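8-amino-8-demethylriboflavin N,N-dimethyltransferase (Streptomyces davawensis, PDB 4D7K) catalyses the S-adenosyl-L-methionine-dependent double N-methylation of 8-amino-8-demethyl-D-riboflavin to roseoflavin, the last two steps in the biosynthesis of this antibiotic. Local coordinates at residues W257-A262 with E309-A314; L281-S286 with A314-L319. All coordinates share one frame; numbering follows the deposited sequence.

How the interactions relate
Both interactions bring helix 313-322, or the segment leading into it, against other parts of the methyltransferase domain, and their centres lie about 8 Å apart. Interaction 1 is a polar contact at the surface: one arginine reaches from the approach to this helix to the start of helix 259-270. Interaction 2 is buried and largely apolar, with a tryptophan one turn into the helix resting on strand 280-285. The two are joined directly: R311 makes a cation-pi contact with W316, while H310 ND1 lies 3.0 Å from D285 OD1. A charged pair thus joins the elements at the surface, whereas inside ring and methyl packing does so, with a carboxylate and a water at the ring edge.

Interaction 1: W257-A262 with E309-A314; sequences WADADA and EHRTRA
R311 reaches across to D259 and to the backbone of W257, and it contributes more than half of the area buried here. Its CG lies beside the backbone N (chi1 -72°), and from CG to NE the chain is extended, which carries the guanidinium to the first turn of helix 259-270. There NH2 does the touching. It forms a salt bridge with D259, NH2 to OD1 3.2 Å, and the N-H points fairly straight at the oxygen (162°). OD1 is met nearly along its C-O bond and lies close to the guanidinium plane, although the carboxylate itself is turned 42° from that plane. The same NH2 also gives a weak hydrogen bond to W257 O at 3.4 Å. Two acceptors therefore share one nitrogen, one a carboxylate and the other a carbonyl just ahead of the helix, whose N-cap position is held by A258. The opposite terminal nitrogen, NH1, donates to the carbonyl of L254, so the arginine ties together several points of the segment that leads to the helix. L319 packs beside R311, D259 and A262. The W257 side chain leads away from R311 toward F237, a predicted S-adenosyl-L-methionine-binding residue. The arrangement is a surface salt bridge between helix N-terminal regions on one flank of the Rossmann-like class I methyltransferase fold.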
loop_
_atom_site.group_PDB
_atom_site.type_symbol
_atom_site.label_atom_id
_atom_site.label_comp_id
_atom_site.label_asym_id
_atom_site.label_seq_id
_atom_site.Cartn_x
_atom_site.Cartn_y
_atom_site.Cartn_z
ATOM N N TRP A 257 2.993 -18.223 -23.329
ATOM C CA TRP A 257 2.986 -18.992 -24.570
ATOM C C TRP A 257 1.561 -19.359 -24.962
ATOM O O TRP A 257 0.725 -19.643 -24.103
ATOM C CB TRP A 257 3.830 -20.263 -24.439
ATOM C CG TRP A 257 5.304 -20.052 -24.595
ATOM C CD1 TRP A 257 6.042 -19.020 -24.096
ATOM C CD2 TRP A 257 6.222 -20.890 -25.310
ATOM N NE1 TRP A 257 7.362 -19.167 -24.449
ATOM C CE2 TRP A 257 7.498 -20.308 -25.197
ATOM C CE3 TRP A 257 6.086 -22.079 -26.034
ATOM C CZ2 TRP A 257 8.632 -20.870 -25.778
ATOM C CZ3 TRP A 257 7.213 -22.636 -26.612
ATOM C CH2 TRP A 257 8.469 -22.033 -26.480
ATOM N N ALA A 258 1.284 -19.351 -26.261
ATOM C CA ALA A 258 -0.021 -19.764 -26.759
ATOM C C ALA A 258 -0.192 -21.269 -26.591
ATOM O O ALA A 258 0.776 -21.979 -26.321
ATOM C CB ALA A 258 -0.188 -19.363 -28.213
ATOM N N ASP A 259 -1.422 -21.751 -26.744
ATOM C CA ASP A 259 -1.695 -23.181 -26.635
ATOM C C ASP A 259 -0.936 -23.965 -27.696
ATOM O O ASP A 259 -0.232 -24.925 -27.380
ATOM C CB ASP A 259 -3.194 -23.461 -26.753
ATOM C CG ASP A 259 -3.961 -23.071 -25.505
ATOM O OD1 ASP A 259 -3.328 -22.941 -24.436
ATOM O OD2 ASP A 259 -5.195 -22.903 -25.591
ATOM N N ALA A 260 -1.077 -23.541 -28.949
ATOM C CA ALA A 260 -0.423 -24.200 -30.075
ATOM C C ALA A 260 1.095 -24.231 -29.915
ATOM O O ALA A 260 1.749 -25.194 -30.314
ATOM C CB ALA A 260 -0.800 -23.509 -31.380
ATOM N N ASP A 261 1.648 -23.174 -29.327
ATOM C CA ASP A 261 3.087 -23.091 -29.102
ATOM C C ASP A 261 3.528 -23.924 -27.899
ATOM O O ASP A 261 4.555 -24.601 -27.953
ATOM C CB ASP A 261 3.515 -21.634 -28.909
ATOM C CG ASP A 261 3.304 -20.794 -30.153
ATOM O OD1 ASP A 261 4.212 -20.760 -31.012
ATOM O OD2 ASP A 261 2.233 -20.164 -30.270
ATOM N N ALA A 262 2.750 -23.871 -26.819
ATOM C CA ALA A 262 3.076 -24.604 -25.598
ATOM C C ALA A 262 3.074 -26.109 -25.831
ATOM O O ALA A 262 3.954 -26.816 -25.343
ATOM C CB ALA A 262 2.103 -24.247 -24.482
ATOM N N GLU A 309 -1.700 -15.500 -18.611
ATOM C CA GLU A 309 -2.610 -15.894 -17.544
ATOM C C GLU A 309 -2.239 -17.258 -16.949
ATOM O O GLU A 309 -1.678 -18.113 -17.634
ATOM C CB GLU A 309 -4.044 -15.919 -18.078
ATOM C CG GLU A 309 -5.124 -15.938 -17.012
ATOM C CD GLU A 309 -6.522 -15.907 -17.603
ATOM O OE1 GLU A 309 -6.654 -16.089 -18.831
ATOM O OE2 GLU A 309 -7.490 -15.701 -16.841
ATOM N N HIS A 310 -2.547 -17.449 -15.668
ATOM C CA HIS A 310 -2.367 -18.746 -15.030
ATOM C C HIS A 310 -3.449 -19.696 -15.513
ATOM O O HIS A 310 -4.523 -19.257 -15.927
ATOM C CB HIS A 310 -2.411 -18.624 -13.508
ATOM C CG HIS A 310 -1.309 -17.792 -12.935
ATOM N ND1 HIS A 310 0.025 -18.103 -13.108
ATOM C CD2 HIS A 310 -1.337 -16.666 -12.182
ATOM C CE1 HIS A 310 0.768 -17.200 -12.493
ATOM N NE2 HIS A 310 -0.034 -16.319 -11.923
ATOM N N ARG A 311 -3.172 -20.994 -15.464
ATOM C CA ARG A 311 -4.126 -21.981 -15.957
ATOM C C ARG A 311 -4.765 -22.795 -14.831
ATOM O O ARG A 311 -4.152 -23.024 -13.785
ATOM C CB ARG A 311 -3.446 -22.920 -16.959
ATOM C CG ARG A 311 -3.124 -22.289 -18.312
ATOM C CD ARG A 311 -2.445 -23.302 -19.232
ATOM N NE ARG A 311 -2.283 -22.825 -20.605
ATOM C CZ ARG A 311 -1.191 -22.220 -21.067
ATOM N NH1 ARG A 311 -0.157 -22.006 -20.265
ATOM N NH2 ARG A 311 -1.133 -21.825 -22.333
ATOM N N THR A 312 -6.010 -23.216 -15.050
ATOM C CA THR A 312 -6.676 -24.128 -14.129
ATOM C C THR A 312 -6.137 -25.527 -14.357
ATOM O O THR A 312 -5.384 -25.756 -15.302
ATOM C CB THR A 312 -8.202 -24.147 -14.319
ATOM O OG1 THR A 312 -8.514 -24.692 -15.607
ATOM C CG2 THR A 312 -8.780 -22.750 -14.203
ATOM N N ARG A 313 -6.535 -26.465 -13.503
ATOM C CA ARG A 313 -6.079 -27.845 -13.622
ATOM C C ARG A 313 -6.616 -28.496 -14.889
ATOM O O ARG A 313 -5.891 -29.200 -15.596
ATOM C CB ARG A 313 -6.505 -28.661 -12.403
ATOM C CG ARG A 313 -5.912 -30.054 -12.364
ATOM C CD ARG A 313 -6.541 -30.882 -11.262
ATOM N NE ARG A 313 -5.705 -32.020 -10.892
ATOM C CZ ARG A 313 -5.031 -32.114 -9.751
ATOM N NH1 ARG A 313 -5.104 -31.144 -8.849
ATOM N NH2 ARG A 313 -4.294 -33.188 -9.502
ATOM N N ALA A 314 -7.894 -28.260 -15.166
ATOM C CA ALA A 314 -8.538 -28.818 -16.346
ATOM C C ALA A 314 -7.837 -28.338 -17.614
ATOM O O ALA A 314 -7.648 -29.103 -18.558
ATOM C CB ALA A 314 -10.015 -28.446 -16.374
#

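Interaction 2: L281-S286 with A314-L319; sequences LLILDS and AQWDDL
W316 projects from helix 313-322 onto strand 280-285, where the benzo part of its indole meets I283 and D285. W316 carries about half of the buried area, and its six-membered ring is the part directed at the strand. I283 comes from the opposite direction. Its CG1 lies beside the backbone N and the chain continues extended to CD1 (chi2 -177°), bringing that methyl to 3.7 Å from W316 CZ3. The other branch, CG2, is anti to the backbone N and reaches W316 CH2 at 4.0 Å, so both branches of the isoleucine bear on neighbouring carbons of the ring. The CD1 approach is oblique to the indole. Two residues along the strand, D285 sets its CG anti to the backbone N (chi1 -156°) and crosses the tryptophan at about a right angle. OD2 lies at the ring edge, 3.8 Å from CZ2, with the carboxylate turned 76° from the indole plane. The other oxygen, OD1, accepts a hydrogen bond from S286 N at 2.6 Å, coming from above the carboxylate plane. At the pyrrole side, W316 NE1 donates to a water 3.1 Å away, and this water in turn donates to S286 O at 2.7 Å, satisfying the buried indole N-H and linking the helix to the backbone of S286. I340 and I327, from strands 337-344 and 325-333, also touch the tryptophan. A helix lying against the central mixed sheet, whose seven strands run in the order 3-2-1-4-5-7-6, belongs to the Rossmann-like alpha/beta fold of class I methyltransferases; here W316 makes that packing.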
loop_
_atom_site.group_PDB
_atom_site.type_symbol
_atom_site.label_atom_id
_atom_site.label_comp_id
_atom_site.label_asym_id
_atom_site.label_seq_id
_atom_site.Cartn_x
_atom_site.Cartn_y
_atom_site.Cartn_z
ATOM N N LEU A 281 8.177 -34.473 -15.622
ATOM C CA LEU A 281 8.155 -33.065 -15.984
ATOM C C LEU A 281 7.508 -32.307 -14.833
ATOM O O LEU A 281 6.353 -32.558 -14.498
ATOM C CB LEU A 281 7.389 -32.836 -17.289
ATOM C CG LEU A 281 7.039 -31.389 -17.652
ATOM C CD1 LEU A 281 8.290 -30.527 -17.757
ATOM C CD2 LEU A 281 6.251 -31.347 -18.951
ATOM N N LEU A 282 8.259 -31.405 -14.212
ATOM C CA LEU A 282 7.745 -30.637 -13.082
ATOM C C LEU A 282 7.463 -29.199 -13.496
ATOM O O LEU A 282 8.382 -28.454 -13.831
ATOM C CB LEU A 282 8.733 -30.664 -11.913
ATOM C CG LEU A 282 9.325 -32.026 -11.540
ATOM C CD1 LEU A 282 10.343 -31.870 -10.426
ATOM C CD2 LEU A 282 8.234 -33.023 -11.146
ATOM N N ILE A 283 6.193 -28.811 -13.481
ATOM C CA ILE A 283 5.831 -27.449 -13.847
ATOM C C ILE A 283 5.540 -26.620 -12.603
ATOM O O ILE A 283 4.637 -26.924 -11.827
ATOM C CB ILE A 283 4.616 -27.414 -14.790
ATOM C CG1 ILE A 283 4.884 -28.268 -16.030
ATOM C CG2 ILE A 283 4.309 -25.981 -15.202
ATOM C CD1 ILE A 283 3.770 -28.231 -17.054
ATOM N N LEU A 284 6.329 -25.571 -12.418
ATOM C CA LEU A 284 6.201 -24.710 -11.254
ATOM C C LEU A 284 5.384 -23.477 -11.625
ATOM O O LEU A 284 5.779 -22.696 -12.487
ATOM C CB LEU A 284 7.582 -24.317 -10.720
ATOM C CG LEU A 284 8.341 -25.310 -9.825
ATOM C CD1 LEU A 284 8.518 -26.672 -10.475
ATOM C CD2 LEU A 284 9.696 -24.743 -9.440
ATOM N N ASP A 285 4.236 -23.313 -10.978
ATOM C CA ASP A 285 3.329 -22.226 -11.317
ATOM C C ASP A 285 2.284 -22.032 -10.227
ATOM O O ASP A 285 2.204 -22.815 -9.280
ATOM C CB ASP A 285 2.643 -22.504 -12.660
ATOM C CG ASP A 285 2.162 -21.238 -13.355
ATOM O OD1 ASP A 285 2.183 -20.157 -12.731
ATOM O OD2 ASP A 285 1.754 -21.328 -14.533
ATOM N N SER A 286 1.495 -20.972 -10.361
ATOM C CA SER A 286 0.305 -20.796 -9.544
ATOM C C SER A 286 -0.881 -21.380 -10.304
ATOM O O SER A 286 -1.089 -21.068 -11.476
ATOM C CB SER A 286 0.073 -19.321 -9.220
ATOM O OG SER A 286 -1.072 -19.153 -8.405
ATOM N N ALA A 314 -7.894 -28.260 -15.166
ATOM C CA ALA A 314 -8.538 -28.818 -16.346
ATOM C C ALA A 314 -7.837 -28.338 -17.614
ATOM O O ALA A 314 -7.648 -29.103 -18.558
ATOM C CB ALA A 314 -10.015 -28.446 -16.374
ATOM N N GLN A 315 -7.445 -27.070 -17.621
ATOM C CA GLN A 315 -6.708 -26.507 -18.744
ATOM C C GLN A 315 -5.356 -27.193 -18.913
ATOM O O GLN A 315 -4.947 -27.508 -20.034
ATOM C CB GLN A 315 -6.524 -25.002 -18.558
ATOM C CG GLN A 315 -7.807 -24.205 -18.715
ATOM C CD GLN A 315 -7.619 -22.732 -18.416
ATOM O OE1 GLN A 315 -7.075 -22.361 -17.375
ATOM N NE2 GLN A 315 -8.064 -21.881 -19.334
ATOM N N TRP A 316 -4.673 -27.431 -17.795
ATOM C CA TRP A 316 -3.387 -28.120 -17.819
ATOM C C TRP A 316 -3.552 -29.559 -18.276
ATOM O O TRP A 316 -2.727 -30.072 -19.030
ATOM C CB TRP A 316 -2.716 -28.084 -16.445
ATOM C CG TRP A 316 -1.982 -26.808 -16.159
ATOM C CD1 TRP A 316 -2.281 -25.887 -15.195
ATOM C CD2 TRP A 316 -0.824 -26.309 -16.844
ATOM N NE1 TRP A 316 -1.380 -24.848 -15.235
ATOM C CE2 TRP A 316 -0.475 -25.083 -16.238
ATOM C CE3 TRP A 316 -0.046 -26.780 -17.909
ATOM C CZ2 TRP A 316 0.614 -24.322 -16.661
ATOM C CZ3 TRP A 316 1.036 -26.024 -18.327
ATOM C CH2 TRP A 316 1.355 -24.807 -17.703
ATOM N N ASP A 317 -4.622 -30.205 -17.816
ATOM C CA ASP A 317 -4.959 -31.553 -18.265
ATOM C C ASP A 317 -5.069 -31.609 -19.783
ATOM O O ASP A 317 -4.470 -32.471 -20.424
ATOM C CB ASP A 317 -6.273 -32.026 -17.634
ATOM C CG ASP A 317 -6.059 -32.872 -16.390
ATOM O OD1 ASP A 317 -5.110 -33.686 -16.378
ATOM O OD2 ASP A 317 -6.845 -32.726 -15.429
ATOM N N ASP A 318 -5.832 -30.677 -20.347
ATOM C CA ASP A 318 -6.103 -30.639 -21.783
ATOM C C ASP A 318 -4.836 -30.355 -22.584
ATOM O O ASP A 318 -4.612 -30.945 -23.641
ATOM C CB ASP A 318 -7.173 -29.586 -22.092
ATOM C CG ASP A 318 -7.822 -29.787 -23.451
ATOM O OD1 ASP A 318 -7.094 -29.892 -24.461
ATOM O OD2 ASP A 318 -9.069 -29.848 -23.508
ATOM N N LEU A 319 -4.011 -29.448 -22.074
ATOM C CA LEU A 319 -2.756 -29.109 -22.730
ATOM C C LEU A 319 -1.806 -30.304 -22.714
ATOM O O LEU A 319 -1.292 -30.716 -23.754
ATOM C CB LEU A 319 -2.110 -27.899 -22.051
ATOM C CG LEU A 319 -1.528 -26.823 -22.969
ATOM C CD1 LEU A 319 -2.633 -26.185 -23.791
ATOM C CD2 LEU A 319 -0.778 -25.768 -22.169
HETATM O O HOH W 1 -1.210 -22.069 -13.972
#